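Local coordinates for Lin2111 protein (Listeria innocua, PDB 3EDP) that is of unknown function but is probably a DNA-binding transcription regulator of the GntR type, at residues T139-I144 with A218-Y223; Q179-I184 with F203-V208; M194-N199 with Y223-S228. All coordinates share one frame; numbering follows the deposited sequence.

Contact 1. Residues T139-I144 with A218-Y223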
loop_
_atom_site.group_PDB
_atom_site.type_symbol
_atom_site.label_atom_id
_atom_site.label_comp_id
_atom_site.label_asym_id
_atom_site.label_seq_id
_atom_site.Cartn_x
_atom_site.Cartn_y
_atom_site.Cartn_z
ATOM N N THR A 139 -3.835 -16.846 -4.853
ATOM C CA THR A 139 -4.057 -15.922 -3.760
ATOM C C THR A 139 -5.515 -15.484 -3.756
ATOM O O THR A 139 -6.218 -15.591 -4.765
ATOM C CB THR A 139 -3.165 -14.686 -3.879
ATOM O OG1 THR A 139 -3.515 -13.965 -5.065
ATOM C CG2 THR A 139 -1.678 -15.094 -3.932
ATOM N N LEU A 140 -5.963 -14.984 -2.615
ATOM C CA LEU A 140 -7.348 -14.579 -2.464
ATOM C C LEU A 140 -7.402 -13.175 -1.880
ATOM O O LEU A 140 -6.733 -12.878 -0.890
ATOM C CB LEU A 140 -8.081 -15.564 -1.551
ATOM C CG LEU A 140 -9.490 -15.176 -1.115
ATOM C CD1 LEU A 140 -10.429 -15.278 -2.296
ATOM C CD2 LEU A 140 -9.954 -16.093 0.005
ATOM N N ASP A 141 -8.189 -12.310 -2.502
ATOM C CA ASP A 141 -8.354 -10.953 -2.005
ATOM C C ASP A 141 -9.798 -10.673 -1.666
ATOM O O ASP A 141 -10.707 -11.092 -2.380
ATOM C CB ASP A 141 -7.858 -9.921 -3.023
ATOM C CG ASP A 141 -6.358 -9.734 -2.971
ATOM O OD1 ASP A 141 -5.910 -8.667 -2.503
ATOM O OD2 ASP A 141 -5.626 -10.662 -3.375
ATOM N N ARG A 142 -10.002 -9.967 -0.562
ATOM C CA ARG A 142 -11.321 -9.465 -0.226
ATOM C C ARG A 142 -11.233 -7.965 0.039
ATOM O O ARG A 142 -10.377 -7.505 0.802
ATOM C CB ARG A 142 -11.914 -10.223 0.964
ATOM C CG ARG A 142 -12.967 -9.442 1.736
ATOM C CD ARG A 142 -14.199 -10.289 2.057
ATOM N NE ARG A 142 -13.896 -11.710 2.222
ATOM C CZ ARG A 142 -13.157 -12.219 3.207
ATOM N NH1 ARG A 142 -12.612 -11.422 4.121
ATOM N NH2 ARG A 142 -12.945 -13.529 3.265
ATOM N N LEU A 143 -12.108 -7.217 -0.625
ATOM C CA LEU A 143 -12.185 -5.764 -0.510
ATOM C C LEU A 143 -13.538 -5.344 0.051
ATOM O O LEU A 143 -14.587 -5.882 -0.335
ATOM C CB LEU A 143 -12.057 -5.124 -1.886
ATOM C CG LEU A 143 -10.710 -4.737 -2.479
ATOM C CD1 LEU A 143 -9.880 -5.970 -2.787
ATOM C CD2 LEU A 143 -10.952 -3.905 -3.732
ATOM N N ILE A 144 -13.509 -4.370 0.947
ATOM C CA ILE A 144 -14.716 -3.800 1.515
ATOM C C ILE A 144 -14.709 -2.288 1.274
ATOM O O ILE A 144 -13.787 -1.594 1.696
ATOM C CB ILE A 144 -14.811 -4.085 3.023
ATOM C CG1 ILE A 144 -14.678 -5.587 3.297
ATOM C CG2 ILE A 144 -16.124 -3.541 3.587
ATOM C CD1 ILE A 144 -15.861 -6.422 2.831
ATOM N N ALA A 218 -11.459 2.347 2.924
ATOM C CA ALA A 218 -11.472 1.008 2.336
ATOM C C ALA A 218 -10.661 0.005 3.149
ATOM O O ALA A 218 -9.713 0.368 3.842
ATOM C CB ALA A 218 -10.971 1.052 0.899
ATOM N N ILE A 219 -11.047 -1.261 3.060
ATOM C CA ILE A 219 -10.306 -2.336 3.701
ATOM C C ILE A 219 -10.033 -3.433 2.695
ATOM O O ILE A 219 -10.912 -3.784 1.896
ATOM C CB ILE A 219 -11.107 -2.970 4.851
ATOM C CG1 ILE A 219 -11.401 -1.940 5.937
ATOM C CG2 ILE A 219 -10.344 -4.150 5.431
ATOM C CD1 ILE A 219 -12.407 -2.421 6.947
ATOM N N GLN A 220 -8.828 -3.985 2.747
ATOM C CA GLN A 220 -8.463 -5.132 1.917
ATOM C C GLN A 220 -7.803 -6.222 2.748
ATOM O O GLN A 220 -6.983 -5.938 3.622
ATOM C CB GLN A 220 -7.508 -4.704 0.811
ATOM C CG GLN A 220 -7.079 -5.832 -0.123
ATOM C CD GLN A 220 -6.229 -5.305 -1.276
ATOM O OE1 GLN A 220 -5.671 -4.217 -1.188
ATOM N NE2 GLN A 220 -6.153 -6.063 -2.365
ATOM N N TYR A 221 -8.179 -7.466 2.484
ATOM C CA TYR A 221 -7.522 -8.612 3.090
ATOM C C TYR A 221 -6.957 -9.431 1.955
ATOM O O TYR A 221 -7.670 -9.776 1.020
ATOM C CB TYR A 221 -8.499 -9.459 3.908
ATOM C CG TYR A 221 -9.164 -8.711 5.033
ATOM C CD1 TYR A 221 -8.449 -8.338 6.164
ATOM C CD2 TYR A 221 -10.510 -8.371 4.964
ATOM C CE1 TYR A 221 -9.058 -7.646 7.201
ATOM C CE2 TYR A 221 -11.127 -7.687 5.995
ATOM C CZ TYR A 221 -10.397 -7.332 7.113
ATOM O OH TYR A 221 -11.007 -6.651 8.138
ATOM N N HIS A 222 -5.663 -9.714 2.027
ATOM C CA HIS A 222 -4.992 -10.495 1.002
ATOM C C HIS A 222 -4.386 -11.732 1.656
ATOM O O HIS A 222 -3.756 -11.639 2.711
ATOM C CB HIS A 222 -3.912 -9.643 0.325
ATOM C CG HIS A 222 -3.016 -10.419 -0.588
ATOM N ND1 HIS A 222 -3.391 -10.788 -1.864
ATOM C CD2 HIS A 222 -1.760 -10.895 -0.415
ATOM C CE1 HIS A 222 -2.407 -11.459 -2.435
ATOM N NE2 HIS A 222 -1.405 -11.539 -1.577
ATOM N N TYR A 223 -4.588 -12.888 1.037
ATOM C CA TYR A 223 -4.140 -14.154 1.615
ATOM C C TYR A 223 -3.199 -14.874 0.667
ATOM O O TYR A 223 -3.466 -14.952 -0.538
ATOM C CB TYR A 223 -5.331 -15.075 1.893
ATOM C CG TYR A 223 -6.364 -14.517 2.849
ATOM C CD1 TYR A 223 -6.305 -14.801 4.207
ATOM C CD2 TYR A 223 -7.403 -13.717 2.388
ATOM C CE1 TYR A 223 -7.251 -14.305 5.080
ATOM C CE2 TYR A 223 -8.350 -13.210 3.255
ATOM C CZ TYR A 223 -8.268 -13.507 4.599
ATOM O OH TYR A 223 -9.209 -13.015 5.468
#
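D141 and H222 are brought together by different first torsions. CG of D141 lies anti to its carbonyl carbon, beside the backbone N (chi1 -82°). CG of H222 lies anti to its own backbone N (chi1 170°). The end of the D141 side chain comes nearer the other strand than its base does. H222 ND1 gives a hydrogen bond to D141 OD2 at 2.7 Å, with an N-H...O angle of 160°. OD2 lies in the imidazole plane and is met on its syn side, though ND1 stands out of the carboxylate plane. The other oxygen, OD1, takes a weak, bent hydrogen bond from NE2 of Q220 at 2.6 Å. Each carboxylate oxygen thus has its own donor, which suits a buried acid. H222 NE2 bonds onward to E224, and a carboxylate at each nitrogen would favour a charged imidazole. L143 CD1 packs beside Q220 on the same face, 3.8 Å from its NE2.

The other face carries L140, R142, I144, I219, Y221 and Y223. R142 is bent at its second and third torsions. Its NH1 comes within 3.8 Å of CD2 of Y221, with guanidinium and ring planes strongly inclined. NH2 of R142 makes a salt bridge to E189 of helix 188-194. L140 CD2 meets Y223 CD2 at 4.2 Å.

Paired backbone bonds join L140 with Y223, R142 with Y221 and I144 with I219. Segments 139-144 and 218-223 run antiparallel. They lie on strands 137-146 and 215-225, the two central strands of the six-stranded antiparallel sheet of the UTRA domain.

Contact 2. Residues Q179-I184 with F203-V208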
loop_
_atom_site.group_PDB
_atom_site.type_symbol
_atom_site.label_atom_id
_atom_site.label_comp_id
_atom_site.label_asym_id
_atom_site.label_seq_id
_atom_site.Cartn_x
_atom_site.Cartn_y
_atom_site.Cartn_z
ATOM N N GLN A 179 -1.084 -1.212 7.442
ATOM C CA GLN A 179 -1.116 -2.647 7.183
ATOM C C GLN A 179 -0.807 -3.497 8.411
ATOM O O GLN A 179 -0.090 -3.070 9.306
ATOM C CB GLN A 179 -0.176 -2.988 6.028
ATOM C CG GLN A 179 -0.573 -2.278 4.753
ATOM C CD GLN A 179 0.193 -2.735 3.544
ATOM O OE1 GLN A 179 1.402 -2.525 3.448
ATOM N NE2 GLN A 179 -0.515 -3.330 2.582
ATOM N N GLU A 180 -1.383 -4.692 8.450
ATOM C CA GLU A 180 -1.136 -5.645 9.522
ATOM C C GLU A 180 -0.736 -6.969 8.868
ATOM O O GLU A 180 -1.277 -7.336 7.817
ATOM C CB GLU A 180 -2.390 -5.804 10.380
ATOM C CG GLU A 180 -2.187 -6.576 11.667
ATOM C CD GLU A 180 -3.499 -7.010 12.301
ATOM O OE1 GLU A 180 -4.550 -6.400 11.995
ATOM O OE2 GLU A 180 -3.481 -7.967 13.103
ATOM N N LEU A 181 0.228 -7.661 9.470
ATOM C CA LEU A 181 0.801 -8.886 8.902
ATOM C C LEU A 181 0.608 -10.047 9.870
ATOM O O LEU A 181 1.101 -9.994 10.994
ATOM C CB LEU A 181 2.304 -8.711 8.678
ATOM C CG LEU A 181 2.894 -7.671 7.719
ATOM C CD1 LEU A 181 1.984 -6.476 7.485
ATOM C CD2 LEU A 181 4.269 -7.213 8.234
ATOM N N GLN A 182 -0.095 -11.096 9.440
ATOM C CA GLN A 182 -0.353 -12.247 10.306
ATOM C C GLN A 182 -0.109 -13.576 9.616
ATOM O O GLN A 182 -0.151 -13.674 8.387
ATOM C CB GLN A 182 -1.807 -12.259 10.770
ATOM C CG GLN A 182 -2.181 -11.238 11.809
ATOM C CD GLN A 182 -3.677 -11.245 12.059
ATOM O OE1 GLN A 182 -4.151 -11.802 13.052
ATOM N NE2 GLN A 182 -4.433 -10.660 11.135
ATOM N N LEU A 183 0.120 -14.599 10.434
ATOM C CA LEU A 183 0.037 -15.990 10.008
ATOM C C LEU A 183 -1.234 -16.567 10.599
ATOM O O LEU A 183 -1.465 -16.439 11.800
ATOM C CB LEU A 183 1.219 -16.791 10.549
ATOM C CG LEU A 183 2.473 -16.911 9.692
ATOM C CD1 LEU A 183 3.549 -17.636 10.488
ATOM C CD2 LEU A 183 2.161 -17.654 8.400
ATOM N N ILE A 184 -2.064 -17.189 9.768
ATOM C CA ILE A 184 -3.278 -17.831 10.259
ATOM C C ILE A 184 -3.403 -19.249 9.723
ATOM O O ILE A 184 -2.648 -19.672 8.839
ATOM C CB ILE A 184 -4.566 -17.029 9.888
ATOM C CG1 ILE A 184 -4.766 -16.996 8.374
ATOM C CG2 ILE A 184 -4.505 -15.604 10.443
ATOM C CD1 ILE A 184 -6.111 -16.428 7.951
ATOM N N PHE A 203 -0.422 -16.599 5.075
ATOM C CA PHE A 203 -0.134 -15.187 5.346
ATOM C C PHE A 203 -1.414 -14.383 5.131
ATOM O O PHE A 203 -2.074 -14.523 4.105
ATOM C CB PHE A 203 0.936 -14.617 4.400
ATOM C CG PHE A 203 2.337 -15.086 4.682
ATOM C CD1 PHE A 203 2.932 -14.852 5.910
ATOM C CD2 PHE A 203 3.071 -15.728 3.695
ATOM C CE1 PHE A 203 4.227 -15.275 6.163
ATOM C CE2 PHE A 203 4.369 -16.148 3.934
ATOM C CZ PHE A 203 4.949 -15.924 5.170
ATOM N N LYS A 204 -1.765 -13.551 6.101
ATOM C CA LYS A 204 -2.879 -12.630 5.934
ATOM C C LYS A 204 -2.370 -11.191 6.058
ATOM O O LYS A 204 -1.912 -10.768 7.117
ATOM C CB LYS A 204 -3.982 -12.906 6.953
ATOM C CG LYS A 204 -5.139 -11.915 6.903
ATOM C CD LYS A 204 -6.073 -12.102 8.084
ATOM C CE LYS A 204 -7.342 -11.267 7.945
ATOM N NZ LYS A 204 -8.162 -11.378 9.181
ATOM N N LEU A 205 -2.432 -10.463 4.947
ATOM C CA LEU A 205 -2.008 -9.075 4.887
ATOM C C LEU A 205 -3.246 -8.188 4.900
ATOM O O LEU A 205 -3.990 -8.128 3.917
ATOM C CB LEU A 205 -1.205 -8.839 3.601
ATOM C CG LEU A 205 -0.768 -7.404 3.285
ATOM C CD1 LEU A 205 0.200 -6.881 4.352
ATOM C CD2 LEU A 205 -0.151 -7.322 1.882
ATOM N N SER A 206 -3.487 -7.516 6.020
ATOM C CA SER A 206 -4.657 -6.651 6.124
ATOM C C SER A 206 -4.250 -5.215 5.828
ATOM O O SER A 206 -3.229 -4.741 6.319
ATOM C CB SER A 206 -5.299 -6.753 7.512
ATOM O OG SER A 206 -5.676 -8.085 7.807
ATOM N N SER A 207 -5.039 -4.538 5.002
ATOM C CA SER A 207 -4.766 -3.148 4.648
ATOM C C SER A 207 -5.982 -2.287 4.968
ATOM O O SER A 207 -7.114 -2.637 4.618
ATOM C CB SER A 207 -4.432 -3.022 3.162
ATOM O OG SER A 207 -3.376 -3.869 2.772
ATOM N N VAL A 208 -5.756 -1.179 5.659
ATOM C CA VAL A 208 -6.795 -0.181 5.840
ATOM C C VAL A 208 -6.358 1.092 5.114
ATOM O O VAL A 208 -5.293 1.627 5.385
ATOM C CB VAL A 208 -7.039 0.121 7.324
ATOM C CG1 VAL A 208 -8.104 1.209 7.469
ATOM C CG2 VAL A 208 -7.456 -1.151 8.057
HETATM O O HOH W 1 -3.455 -9.343 8.914
#
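K204 and Q182 form a hydrogen-bonded antiparallel pair, and their side chains lie side by side, pointing the same way. K204 has the most surface buried here. Its chain is extended, and its CD passes 3.8 Å from NE2 of Q182. The end of I184 adds a further apolar touch, CD1 to CB of K204. Along the same face, Y221 and Y223 of strand 215-225 also pack on K204.

The amide of Q182 is used for water. Its NE2 donates to a water at 2.8 Å. That water donates in turn to K204 O and is also hydrogen-bonded to OG of S206. One water thus links the amide on one strand to two groups on the other.

Segments 179-184 and 203-208 are an edge pair of the six-stranded antiparallel UTRA sheet, with 176-185 outermost within the chain. Backbone bonds run both ways between E180 and S206 and between Q182 and K204.

Q179, which has as much surface buried as Q182, points to the other face. Its CG is anti to the carbonyl carbon (chi1 -60°) and lies 3.8 Å from OG of S207. NE2 gives a nearly straight hydrogen bond of 2.9 Å to OG of S207 (174° at the hydrogen). The hydroxyl oxygen lies in the amide plane. OE1 of Q179 accepts from NE2 of Q179 of the second subunit. L181 and L205 meet on this face, CD1 to CD1 at 3.6 Å. L183 CD2 lies 3.8 Å from CD1 of F203. L183 also packs on L183 of the second subunit, which places this face in the dimer contact.

Contact 3. Residues M194-N199 with Y223-S228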
loop_
_atom_site.group_PDB
_atom_site.type_symbol
_atom_site.label_atom_id
_atom_site.label_comp_id
_atom_site.label_asym_id
_atom_site.label_seq_id
_atom_site.Cartn_x
_atom_site.Cartn_y
_atom_site.Cartn_z
HETATM N N MSE A 194 -8.169 -21.255 -2.632
HETATM C CA MSE A 194 -6.720 -21.307 -2.818
HETATM C C MSE A 194 -6.237 -22.743 -2.852
HETATM O O MSE A 194 -5.041 -23.008 -2.992
HETATM C CB MSE A 194 -6.007 -20.551 -1.695
HETATM C CG MSE A 194 -6.337 -19.069 -1.654
HETATM SE SE MSE A 194 -5.775 -18.244 0.018
HETATM C CE MSE A 194 -3.829 -18.420 -0.169
ATOM N N HIS A 195 -7.180 -23.665 -2.697
ATOM C CA HIS A 195 -6.891 -25.089 -2.777
ATOM C C HIS A 195 -5.848 -25.493 -1.748
ATOM O O HIS A 195 -4.805 -26.056 -2.075
ATOM C CB HIS A 195 -6.470 -25.463 -4.197
ATOM C CG HIS A 195 -7.506 -25.133 -5.227
ATOM N ND1 HIS A 195 -7.519 -23.937 -5.914
ATOM C CD2 HIS A 195 -8.580 -25.831 -5.667
ATOM C CE1 HIS A 195 -8.547 -23.920 -6.744
ATOM N NE2 HIS A 195 -9.208 -25.057 -6.613
ATOM N N LEU A 196 -6.152 -25.181 -0.493
ATOM C CA LEU A 196 -5.315 -25.563 0.630
ATOM C C LEU A 196 -6.066 -26.578 1.485
ATOM O O LEU A 196 -7.270 -26.777 1.312
ATOM C CB LEU A 196 -4.955 -24.326 1.461
ATOM C CG LEU A 196 -4.074 -23.281 0.767
ATOM C CD1 LEU A 196 -3.717 -22.146 1.719
ATOM C CD2 LEU A 196 -2.809 -23.921 0.207
ATOM N N ASN A 197 -5.351 -27.222 2.403
ATOM C CA ASN A 197 -5.978 -28.128 3.358
ATOM C C ASN A 197 -6.272 -27.398 4.654
ATOM O O ASN A 197 -5.625 -26.401 4.959
ATOM C CB ASN A 197 -5.070 -29.326 3.640
ATOM C CG ASN A 197 -4.782 -30.137 2.400
ATOM O OD1 ASN A 197 -5.576 -30.156 1.455
ATOM N ND2 ASN A 197 -3.641 -30.817 2.391
ATOM N N GLU A 198 -7.250 -27.881 5.413
ATOM C CA GLU A 198 -7.544 -27.271 6.702
ATOM C C GLU A 198 -6.275 -27.129 7.528
ATOM O O GLU A 198 -5.444 -28.039 7.576
ATOM C CB GLU A 198 -8.588 -28.071 7.481
ATOM C CG GLU A 198 -9.982 -27.470 7.429
ATOM C CD GLU A 198 -10.806 -27.798 8.662
ATOM O OE1 GLU A 198 -10.905 -28.992 9.018
ATOM O OE2 GLU A 198 -11.353 -26.856 9.275
ATOM N N ASN A 199 -6.129 -25.969 8.156
ATOM C CA ASN A 199 -5.012 -25.712 9.056
ATOM C C ASN A 199 -3.654 -25.566 8.370
ATOM O O ASN A 199 -2.620 -25.503 9.035
ATOM C CB ASN A 199 -4.961 -26.768 10.163
ATOM C CG ASN A 199 -6.230 -26.792 10.991
ATOM O OD1 ASN A 199 -6.636 -27.836 11.498
ATOM N ND2 ASN A 199 -6.877 -25.636 11.116
ATOM N N TYR A 223 -4.588 -12.888 1.037
ATOM C CA TYR A 223 -4.140 -14.154 1.615
ATOM C C TYR A 223 -3.199 -14.874 0.667
ATOM O O TYR A 223 -3.466 -14.952 -0.538
ATOM C CB TYR A 223 -5.331 -15.075 1.893
ATOM C CG TYR A 223 -6.364 -14.517 2.849
ATOM C CD1 TYR A 223 -6.305 -14.801 4.207
ATOM C CD2 TYR A 223 -7.403 -13.717 2.388
ATOM C CE1 TYR A 223 -7.251 -14.305 5.080
ATOM C CE2 TYR A 223 -8.350 -13.210 3.255
ATOM C CZ TYR A 223 -8.268 -13.507 4.599
ATOM O OH TYR A 223 -9.209 -13.015 5.468
ATOM N N GLU A 224 -2.113 -15.418 1.215
ATOM C CA GLU A 224 -1.168 -16.207 0.433
ATOM C C GLU A 224 -0.732 -17.432 1.217
ATOM O O GLU A 224 -0.569 -17.378 2.437
ATOM C CB GLU A 224 0.091 -15.402 0.105
ATOM C CG GLU A 224 -0.104 -14.268 -0.873
ATOM C CD GLU A 224 1.188 -13.492 -1.132
ATOM O OE1 GLU A 224 2.271 -13.935 -0.676
ATOM O OE2 GLU A 224 1.120 -12.441 -1.797
ATOM N N ASP A 225 -0.529 -18.526 0.499
ATOM C CA ASP A 225 0.021 -19.748 1.065
ATOM C C ASP A 225 1.368 -19.424 1.741
ATOM O O ASP A 225 2.236 -18.809 1.135
ATOM C CB ASP A 225 0.199 -20.770 -0.060
ATOM C CG ASP A 225 0.678 -22.120 0.436
ATOM O OD1 ASP A 225 0.956 -22.269 1.648
ATOM O OD2 ASP A 225 0.777 -23.036 -0.405
ATOM N N ALA A 226 1.527 -19.809 3.003
ATOM C CA ALA A 226 2.767 -19.524 3.727
ATOM C C ALA A 226 3.737 -20.713 3.746
ATOM O O ALA A 226 4.804 -20.639 4.344
ATOM C CB ALA A 226 2.462 -19.059 5.154
ATOM N N GLU A 227 3.377 -21.804 3.088
ATOM C CA GLU A 227 4.256 -22.962 3.078
ATOM C C GLU A 227 5.606 -22.583 2.483
ATOM O O GLU A 227 5.684 -21.797 1.540
ATOM C CB GLU A 227 3.643 -24.125 2.296
ATOM C CG GLU A 227 4.518 -25.374 2.291
ATOM C CD GLU A 227 4.019 -26.438 1.330
ATOM O OE1 GLU A 227 2.930 -26.998 1.572
ATOM O OE2 GLU A 227 4.722 -26.717 0.336
ATOM N N SER A 228 6.669 -23.146 3.043
ATOM C CA SER A 228 8.014 -22.893 2.556
ATOM C C SER A 228 8.857 -24.149 2.731
ATOM O O SER A 228 8.549 -25.011 3.563
ATOM C CB SER A 228 8.641 -21.726 3.326
ATOM O OG SER A 228 10.019 -21.558 3.015
#
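M194 and Y223 cross at about a right angle. M194 is a selenomethionine, and its SE rests 3.7 Å from CB of Y223. The touch is at the root of the tyrosine side chain; the phenol end leads away. The chain of M194 is extended as far as SE and then bends (chi3 66°). The bend carries CE over the backbone of the strand. CE lies 3.5 Å from Y223 O and 3.4 Å from N of D225. It also meets CA of E224 at 3.5 Å. The methyl group therefore packs against the strand's main chain. L140 of the neighbouring strand also touches M194.

Here the end of helix 188-194 and the loop after it are packed on the end of strand 215-225 in the UTRA sheet. H195, with positive phi, turns the chain away after the helix. L196 then turns its side chain back toward the strand, and V202 packs on it as well.

L196 and D225 cross obliquely. CD2 of L196 lies 3.7 Å from OD2 of D225, so a methyl group meets a carboxylate oxygen. The other oxygen, OD1, accepts a hydrogen bond of 2.9 Å from N of E227. The bond is nearly straight at the hydrogen (168°), but the donor stands well above the carboxylate plane. This is an Asx turn, formed where the strand ends. A226, within the turn, is hydrogen-bonded to P201 through the backbone, and its O is hydrogen-bonded to OH of Y231.

Overall arrangement
From the N terminus, the chain passes the GntR-family region, which probably binds DNA, and reaches the UTRA domain. Strand 137-146 opens contact 1. Strand 176-185 then opens contact 2, and the end of helix 188-194 opens contact 3. Strand 201-211 closes contact 2, so that loop lies wholly within the one that contact 1 closes. Strand 215-225 closes contact 1, and its end runs on to close contact 3. Contact 3 therefore crosses both others. Contacts 1 and 3 share Y223. Contacts 1 and 2 are joined by backbone bonds between strands 201-211 and 215-225. Together they span four neighbouring strands, with the end of helix 188-194 packed against the end of strand 215-225.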